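Side-chain contacts in glutathione s-transferase S2 (Nilaparvata lugens, PDB 5H5L), which probably conjugates glutathione, through its thiol sulfur, to electrophilic substrates as a sigma-class glutathione transferase, and is also known as a prostaglandin D synthase: residues 40-43 against 44-47; 14-17 against 18-21. All coordinates share one frame; numbering follows the deposited sequence.

From the N terminus, the chain runs through strand 4-9 and after a short connection reaches contact 2, which extends from Leu14 into the early part of helix 15-25, the helix of the beta-alpha-beta unit that ends in strand 30-34. Contact 1 follows where helix 39-43 gives way to the loop leading to strand 53-56. Each joins adjoining segments with no residue between them, contact 2 along a helix and contact 1 round a beta turn; they stand in series, neither nesting nor crossing. The centres of contact 1 and contact 2 are about 20 Å apart. Glutathione bridges them within the thioredoxin-like domain: Leu14 of contact 2 meets its sulfur, Lys43 of contact 1 its glycyl carboxylate.

Contact 1: 40-43 against 44-47; sequences PTIK and STTP. With GSH (glutathione), chain E.
Thr46 folds its hydroxyl back onto the carbonyl of Lys43, where helix 39-43 of the thioredoxin-like domain passes into a type I beta turn from Lys43 to Thr46. Its OG1 sits between its own backbone N and carbonyl carbon (chi1 63°), which brings hydroxyl and amide to bear on one acceptor. Thr46 OG1 lies 2.9 Å from Lys43 O, tilted modestly from the carbonyl plane, while Thr46 N approaches the same oxygen from well above that plane at 3.2 Å. Two donors thus grip Lys43 O and pin the turn. One residue earlier, Thr45 N bonds Ile42 O at 2.8 Å, likewise from above the carbonyl plane; the hydroxyl of Thr45 points at that oxygen too, though its modelled separation is too short to be taken literally and the approach remains doubtful. The side chains of Ile42 and Thr45 pass at a slant, CG2 of Ile42 3.6 Å from Thr45 OG1.

The Lys43 side chain runs to glutathione. It is extended through CE and bends only at the last torsion (chi4 67°), delivering the ammonium to the glycyl carboxylate of the ligand. NZ also bonds Gly49 O, and donates to glutathione O32 over 2.5 Å.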
ATOM      1  N   PRO B  40     -21.501 -11.235   6.684  1.00 54.45           N
ATOM      2  CA  PRO B  40     -22.276 -10.037   7.065  1.00 58.78           C
ATOM      3  C   PRO B  40     -22.336  -9.845   8.580  1.00 48.62           C
ATOM      4  O   PRO B  40     -22.374  -8.704   9.055  1.00 52.50           O
ATOM      5  CB  PRO B  40     -23.660 -10.288   6.444  1.00 58.33           C
ATOM      6  CG  PRO B  40     -23.434 -11.316   5.366  1.00 56.44           C
ATOM      7  CD  PRO B  40     -22.274 -12.153   5.827  1.00 59.10           C
ATOM      8  N   THR B  41     -22.293 -10.935   9.347  1.00 34.75           N
ATOM      9  CA  THR B  41     -22.203 -10.842  10.807  1.00 44.06           C
ATOM     10  C   THR B  41     -20.853 -10.307  11.245  1.00 45.70           C
ATOM     11  O   THR B  41     -20.777  -9.394  12.073  1.00 37.32           O
ATOM     12  CB  THR B  41     -22.435 -12.213  11.451  1.00 47.87           C
ATOM     13  OG1 THR B  41     -23.791 -12.617  11.231  1.00 54.50           O
ATOM     14  CG2 THR B  41     -22.123 -12.187  12.974  1.00 47.68           C
ATOM     15  N   ILE B  42     -19.768 -10.876  10.712  1.00 35.19           N
ATOM     16  CA  ILE B  42     -18.470 -10.539  11.256  1.00 36.77           C
ATOM     17  C   ILE B  42     -18.009  -9.178  10.747  1.00 28.28           C
ATOM     18  O   ILE B  42     -17.246  -8.498  11.424  1.00 28.22           O
ATOM     19  CB  ILE B  42     -17.479 -11.677  10.926  1.00 41.76           C
ATOM     20  CG1 ILE B  42     -17.857 -12.950  11.697  1.00 40.74           C
ATOM     21  CG2 ILE B  42     -16.043 -11.287  11.259  1.00 36.19           C
ATOM     22  CD1 ILE B  42     -17.688 -12.803  13.205  1.00 37.03           C
ATOM     23  N   LYS B  43     -18.482  -8.759   9.569  1.00 33.25           N
ATOM     24  CA  LYS B  43     -17.974  -7.557   8.915  1.00 33.47           C
ATOM     25  C   LYS B  43     -18.024  -6.340   9.828  1.00 34.36           C
ATOM     26  O   LYS B  43     -17.057  -5.567   9.909  1.00 28.78           O
ATOM     27  CB  LYS B  43     -18.780  -7.293   7.643  1.00 34.33           C
ATOM     28  CG  LYS B  43     -18.356  -6.066   6.839  1.00 30.41           C
ATOM     29  CD  LYS B  43     -19.108  -6.004   5.509  1.00 34.18           C
ATOM     30  CE  LYS B  43     -18.751  -4.752   4.717  1.00 34.50           C
ATOM     31  NZ  LYS B  43     -17.350  -4.765   4.247  1.00 36.45           N
ATOM     32  N   SER B  44     -19.152  -6.141  10.506  1.00 36.62           N
ATOM     33  CA  SER B  44     -19.342  -4.968  11.354  1.00 37.42           C
ATOM     34  C   SER B  44     -18.458  -4.990  12.590  1.00 22.63           C
ATOM     35  O   SER B  44     -18.447  -4.013  13.336  1.00 25.14           O
ATOM     36  CB  SER B  44     -20.811  -4.866  11.787  1.00 36.68           C
ATOM     37  OG  SER B  44     -21.296  -6.126  12.236  1.00 30.66           O
ATOM     38  N   THR B  45     -17.742  -6.080  12.837  1.00 27.57           N
ATOM     39  CA  THR B  45     -16.870  -6.189  14.010  1.00 29.05           C
ATOM     40  C   THR B  45     -15.418  -5.836  13.685  1.00 29.12           C
ATOM     41  O   THR B  45     -14.579  -5.764  14.600  1.00 23.30           O
ATOM     42  CB  THR B  45     -16.923  -7.616  14.549  1.00 33.29           C
ATOM     43  OG1 THR B  45     -16.371  -8.506  13.556  1.00 23.26           O
ATOM     44  CG2 THR B  45     -18.382  -8.037  14.842  1.00 31.91           C
ATOM     45  N   THR B  46     -15.116  -5.618  12.443  1.00 27.86           N
ATOM     46  CA  THR B  46     -13.729  -5.367  12.075  1.00 22.26           C
ATOM     47  C   THR B  46     -13.463  -3.865  12.042  1.00 28.71           C
ATOM     48  O   THR B  46     -14.401  -3.069  11.905  1.00 26.12           O
ATOM     49  CB  THR B  46     -13.424  -5.989  10.723  1.00 23.54           C
ATOM     50  OG1 THR B  46     -14.219  -5.386   9.705  1.00 26.04           O
ATOM     51  CG2 THR B  46     -13.722  -7.467  10.771  1.00 30.10           C
ATOM     52  N   PRO B  47     -12.199  -3.445  12.215  1.00 24.20           N
ATOM     53  CA  PRO B  47     -11.918  -1.999  12.347  1.00 26.89           C
ATOM     54  C   PRO B  47     -12.431  -1.168  11.196  1.00 24.89           C
ATOM     55  O   PRO B  47     -12.961  -0.081  11.418  1.00 26.76           O
ATOM     56  CB  PRO B  47     -10.389  -1.951  12.422  1.00 29.61           C
ATOM     57  CG  PRO B  47     -10.027  -3.286  12.998  1.00 26.31           C
ATOM     58  CD  PRO B  47     -10.968  -4.247  12.355  1.00 23.85           C
TER
HETATM   59  N1  GSH E 301      -5.809  -3.216   1.850  1.00 21.87           N
HETATM   60  CA1 GSH E 301      -6.444  -4.302   2.585  1.00 21.45           C
HETATM   61  C1  GSH E 301      -5.374  -5.341   2.962  1.00 17.77           C
HETATM   62  O11 GSH E 301      -4.350  -5.482   2.219  1.00 19.57           O
HETATM   63  O12 GSH E 301      -5.500  -6.064   3.997  1.00 15.85           O
HETATM   64  CB1 GSH E 301      -7.476  -5.012   1.666  1.00 20.78           C
HETATM   65  CG1 GSH E 301      -8.287  -5.959   2.536  1.00 23.51           C
HETATM   66  CD1 GSH E 301      -9.445  -6.575   1.685  1.00 33.39           C
HETATM   67  OE1 GSH E 301      -9.651  -6.226   0.572  1.00 27.73           O
HETATM   68  N2  GSH E 301     -10.280  -7.608   2.305  1.00 34.88           N
HETATM   69  CA2 GSH E 301     -11.349  -8.209   1.517  1.00 37.04           C
HETATM   70  C2  GSH E 301     -12.644  -8.129   2.304  1.00 30.55           C
HETATM   71  O2  GSH E 301     -12.616  -8.005   3.482  1.00 29.65           O
HETATM   72  CB2 GSH E 301     -11.000  -9.668   1.323  1.00 35.62           C
HETATM   73  SG2 GSH E 301      -9.430  -9.843   0.483  1.00 37.23           S
HETATM   74  N3  GSH E 301     -13.903  -8.258   1.588  1.00 40.18           N
HETATM   75  CA3 GSH E 301     -15.161  -8.230   2.328  1.00 42.21           C
HETATM   76  C3  GSH E 301     -15.823  -6.874   2.188  1.00 41.30           C
HETATM   77  O31 GSH E 301     -15.264  -5.944   1.562  1.00 42.63           O
HETATM   78  O32 GSH E 301     -16.938  -6.720   2.711  1.00 45.76           O
HETATM   79  O   HOH W   1     -22.554  -8.769  13.578  1.00 30.61           O

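Contact 2: 14-17 against 18-21; sequences LGEP and IRWM. With GSH (glutathione), chain E.
Glu16 reaches forward along helix 15-25, the helix of the thioredoxin-like beta-alpha-beta unit, and divides its carboxylate between Arg19 and Trp20, three and four residues on. CG stands anti to the backbone N (chi1 -159°) and the chain then bends at chi2, carrying the carboxylate alongside the helix to meet both partners.

The ionic link is a salt bridge: Arg19 NH1 donates to Glu16 OE1 at 3.0 Å, with OE1 at the guanidinium edge close to its plane and the two planar groups 59° apart. Gly15 CA lies above the rim of one guanidinium face, 4.2 Å from the plane. Arg19 is further held by Asp31 and by the carbonyls of Phe9 and Phe11, which fix its rotation.

OE2 accepts from the indole of Trp20. Trp20 NE1 bonds Glu16 OE2 at 2.8 Å on the anti side of the carboxylate, whose plane is nearly perpendicular to the indole (82°); the bond is bent, with OE2 somewhat off the ring plane. Trp193, by a hydrogen bond, and Arg197, by a salt bridge, converge on OE2 as well, tying the helix to the C-terminal end of the chain. With an alanine here, Arg19 NH1 and the indole N-H would probably be left without this carboxylate and Arg197 without its counter-charge, and the Trp20 ring would be likely to turn more easily.

Backbone bonds complete the helix: Arg19 N to Gly15 O, Trp20 N to Glu16 O at 2.8 Å, and Met21 N to Pro17 O.

Pro17 packs on helix 151-164 and Ile18 on helix 64-75. Leu14 N bonds Tyr8 OH, and Leu14 CD1 lies 3.6 Å from the glutathione sulfur SG2.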
ATOM      1  N   LEU B  14      -5.650 -12.808   1.037  1.00 28.13           N
ATOM      2  CA  LEU B  14      -4.780 -11.916   1.797  1.00 24.15           C
ATOM      3  C   LEU B  14      -4.461 -12.397   3.203  1.00 24.50           C
ATOM      4  O   LEU B  14      -3.613 -11.798   3.881  1.00 20.31           O
ATOM      5  CB  LEU B  14      -5.428 -10.529   1.881  1.00 26.62           C
ATOM      6  CG  LEU B  14      -5.448  -9.800   0.540  1.00 25.40           C
ATOM      7  CD1 LEU B  14      -6.097  -8.412   0.658  1.00 28.75           C
ATOM      8  CD2 LEU B  14      -4.016  -9.682   0.017  1.00 33.87           C
ATOM      9  N   GLY B  15      -5.132 -13.429   3.700  1.00 23.72           N
ATOM     10  CA  GLY B  15      -4.697 -13.978   4.964  1.00 24.19           C
ATOM     11  C   GLY B  15      -3.393 -14.742   4.848  1.00 16.62           C
ATOM     12  O   GLY B  15      -2.604 -14.778   5.790  1.00 19.15           O
ATOM     13  N   GLU B  16      -3.133 -15.349   3.682  1.00 24.92           N
ATOM     14  CA  GLU B  16      -2.031 -16.307   3.576  1.00 20.20           C
ATOM     15  C   GLU B  16      -0.666 -15.680   3.782  1.00 14.92           C
ATOM     16  O   GLU B  16       0.169 -16.296   4.470  1.00 16.04           O
ATOM     17  CB  GLU B  16      -2.091 -16.999   2.205  1.00 22.93           C
ATOM     18  CG  GLU B  16      -1.358 -18.340   2.137  1.00 21.16           C
ATOM     19  CD  GLU B  16      -2.008 -19.420   2.996  1.00 31.56           C
ATOM     20  OE1 GLU B  16      -3.169 -19.203   3.416  1.00 26.25           O
ATOM     21  OE2 GLU B  16      -1.361 -20.471   3.252  1.00 25.92           O
ATOM     22  N   PRO B  17      -0.374 -14.488   3.268  1.00 14.53           N
ATOM     23  CA  PRO B  17       0.912 -13.884   3.596  1.00 14.43           C
ATOM     24  C   PRO B  17       1.139 -13.769   5.083  1.00 18.79           C
ATOM     25  O   PRO B  17       2.262 -13.989   5.550  1.00 16.48           O
ATOM     26  CB  PRO B  17       0.851 -12.521   2.896  1.00 18.61           C
ATOM     27  CG  PRO B  17      -0.475 -12.364   2.398  1.00 23.81           C
ATOM     28  CD  PRO B  17      -1.139 -13.669   2.314  1.00 15.46           C
ATOM     29  N   ILE B  18       0.094 -13.475   5.861  1.00 15.45           N
ATOM     30  CA  ILE B  18       0.291 -13.370   7.301  1.00 17.10           C
ATOM     31  C   ILE B  18       0.493 -14.753   7.915  1.00 16.14           C
ATOM     32  O   ILE B  18       1.370 -14.953   8.766  1.00 17.88           O
ATOM     33  CB  ILE B  18      -0.899 -12.627   7.933  1.00 18.28           C
ATOM     34  CG1 ILE B  18      -0.994 -11.194   7.386  1.00 15.21           C
ATOM     35  CG2 ILE B  18      -0.739 -12.576   9.445  1.00 15.92           C
ATOM     36  CD1 ILE B  18      -2.312 -10.532   7.605  1.00 14.56           C
ATOM     37  N   ARG B  19      -0.291 -15.741   7.472  1.00 18.89           N
ATOM     38  CA  ARG B  19      -0.076 -17.106   7.954  1.00 22.47           C
ATOM     39  C   ARG B  19       1.334 -17.592   7.635  1.00 19.89           C
ATOM     40  O   ARG B  19       2.001 -18.205   8.486  1.00 17.98           O
ATOM     41  CB  ARG B  19      -1.121 -18.049   7.347  1.00 15.31           C
ATOM     42  CG  ARG B  19      -2.577 -17.755   7.728  1.00 20.41           C
ATOM     43  CD  ARG B  19      -3.560 -18.510   6.829  1.00 27.78           C
ATOM     44  NE  ARG B  19      -4.969 -18.222   7.090  1.00 21.17           N
ATOM     45  CZ  ARG B  19      -5.884 -18.013   6.153  1.00 23.37           C
ATOM     46  NH1 ARG B  19      -5.558 -18.035   4.864  1.00 24.78           N
ATOM     47  NH2 ARG B  19      -7.137 -17.756   6.500  1.00 29.93           N
ATOM     48  N   TRP B  20       1.816 -17.335   6.412  1.00 20.10           N
ATOM     49  CA  TRP B  20       3.169 -17.765   6.079  1.00 20.88           C
ATOM     50  C   TRP B  20       4.198 -17.055   6.932  1.00 19.67           C
ATOM     51  O   TRP B  20       5.172 -17.669   7.365  1.00 20.08           O
ATOM     52  CB  TRP B  20       3.503 -17.531   4.596  1.00 21.28           C
ATOM     53  CG  TRP B  20       2.800 -18.457   3.635  1.00 20.09           C
ATOM     54  CD1 TRP B  20       1.693 -19.203   3.886  1.00 26.32           C
ATOM     55  CD2 TRP B  20       3.163 -18.728   2.264  1.00 18.84           C
ATOM     56  NE1 TRP B  20       1.334 -19.917   2.762  1.00 24.10           N
ATOM     57  CE2 TRP B  20       2.220 -19.637   1.757  1.00 22.59           C
ATOM     58  CE3 TRP B  20       4.178 -18.274   1.420  1.00 25.20           C
ATOM     59  CZ2 TRP B  20       2.259 -20.102   0.464  1.00 19.37           C
ATOM     60  CZ3 TRP B  20       4.218 -18.745   0.125  1.00 21.09           C
ATOM     61  CH2 TRP B  20       3.276 -19.663  -0.332  1.00 17.06           C
ATOM     62  N   MET B  21       4.032 -15.747   7.154  1.00 18.36           N
ATOM     63  CA  MET B  21       5.006 -15.019   7.972  1.00 16.71           C
ATOM     64  C   MET B  21       5.007 -15.529   9.411  1.00 14.92           C
ATOM     65  O   MET B  21       6.069 -15.674  10.033  1.00 15.94           O
ATOM     66  CB  MET B  21       4.708 -13.519   7.936  1.00 20.00           C
ATOM     67  CG  MET B  21       5.101 -12.817   6.628  1.00 17.73           C
ATOM     68  SD  MET B  21       6.803 -13.079   6.161  1.00 17.39           S
ATOM     69  CE  MET B  21       7.659 -12.430   7.538  1.00 19.97           C
TER
HETATM   70  N1  GSH E 301      -5.809  -3.216   1.850  1.00 21.87           N
HETATM   71  CA1 GSH E 301      -6.444  -4.302   2.585  1.00 21.45           C
HETATM   72  C1  GSH E 301      -5.374  -5.341   2.962  1.00 17.77           C
HETATM   73  O11 GSH E 301      -4.350  -5.482   2.219  1.00 19.57           O
HETATM   74  O12 GSH E 301      -5.500  -6.064   3.997  1.00 15.85           O
HETATM   75  CB1 GSH E 301      -7.476  -5.012   1.666  1.00 20.78           C
HETATM   76  CG1 GSH E 301      -8.287  -5.959   2.536  1.00 23.51           C
HETATM   77  CD1 GSH E 301      -9.445  -6.575   1.685  1.00 33.39           C
HETATM   78  OE1 GSH E 301      -9.651  -6.226   0.572  1.00 27.73           O
HETATM   79  N2  GSH E 301     -10.280  -7.608   2.305  1.00 34.88           N
HETATM   80  CA2 GSH E 301     -11.349  -8.209   1.517  1.00 37.04           C
HETATM   81  C2  GSH E 301     -12.644  -8.129   2.304  1.00 30.55           C
HETATM   82  O2  GSH E 301     -12.616  -8.005   3.482  1.00 29.65           O
HETATM   83  CB2 GSH E 301     -11.000  -9.668   1.323  1.00 35.62           C
HETATM   84  SG2 GSH E 301      -9.430  -9.843   0.483  1.00 37.23           S
HETATM   85  N3  GSH E 301     -13.903  -8.258   1.588  1.00 40.18           N
HETATM   86  CA3 GSH E 301     -15.161  -8.230   2.328  1.00 42.21           C
HETATM   87  C3  GSH E 301     -15.823  -6.874   2.188  1.00 41.30           C
HETATM   88  O31 GSH E 301     -15.264  -5.944   1.562  1.00 42.63           O
HETATM   89  O32 GSH E 301     -16.938  -6.720   2.711  1.00 45.76           O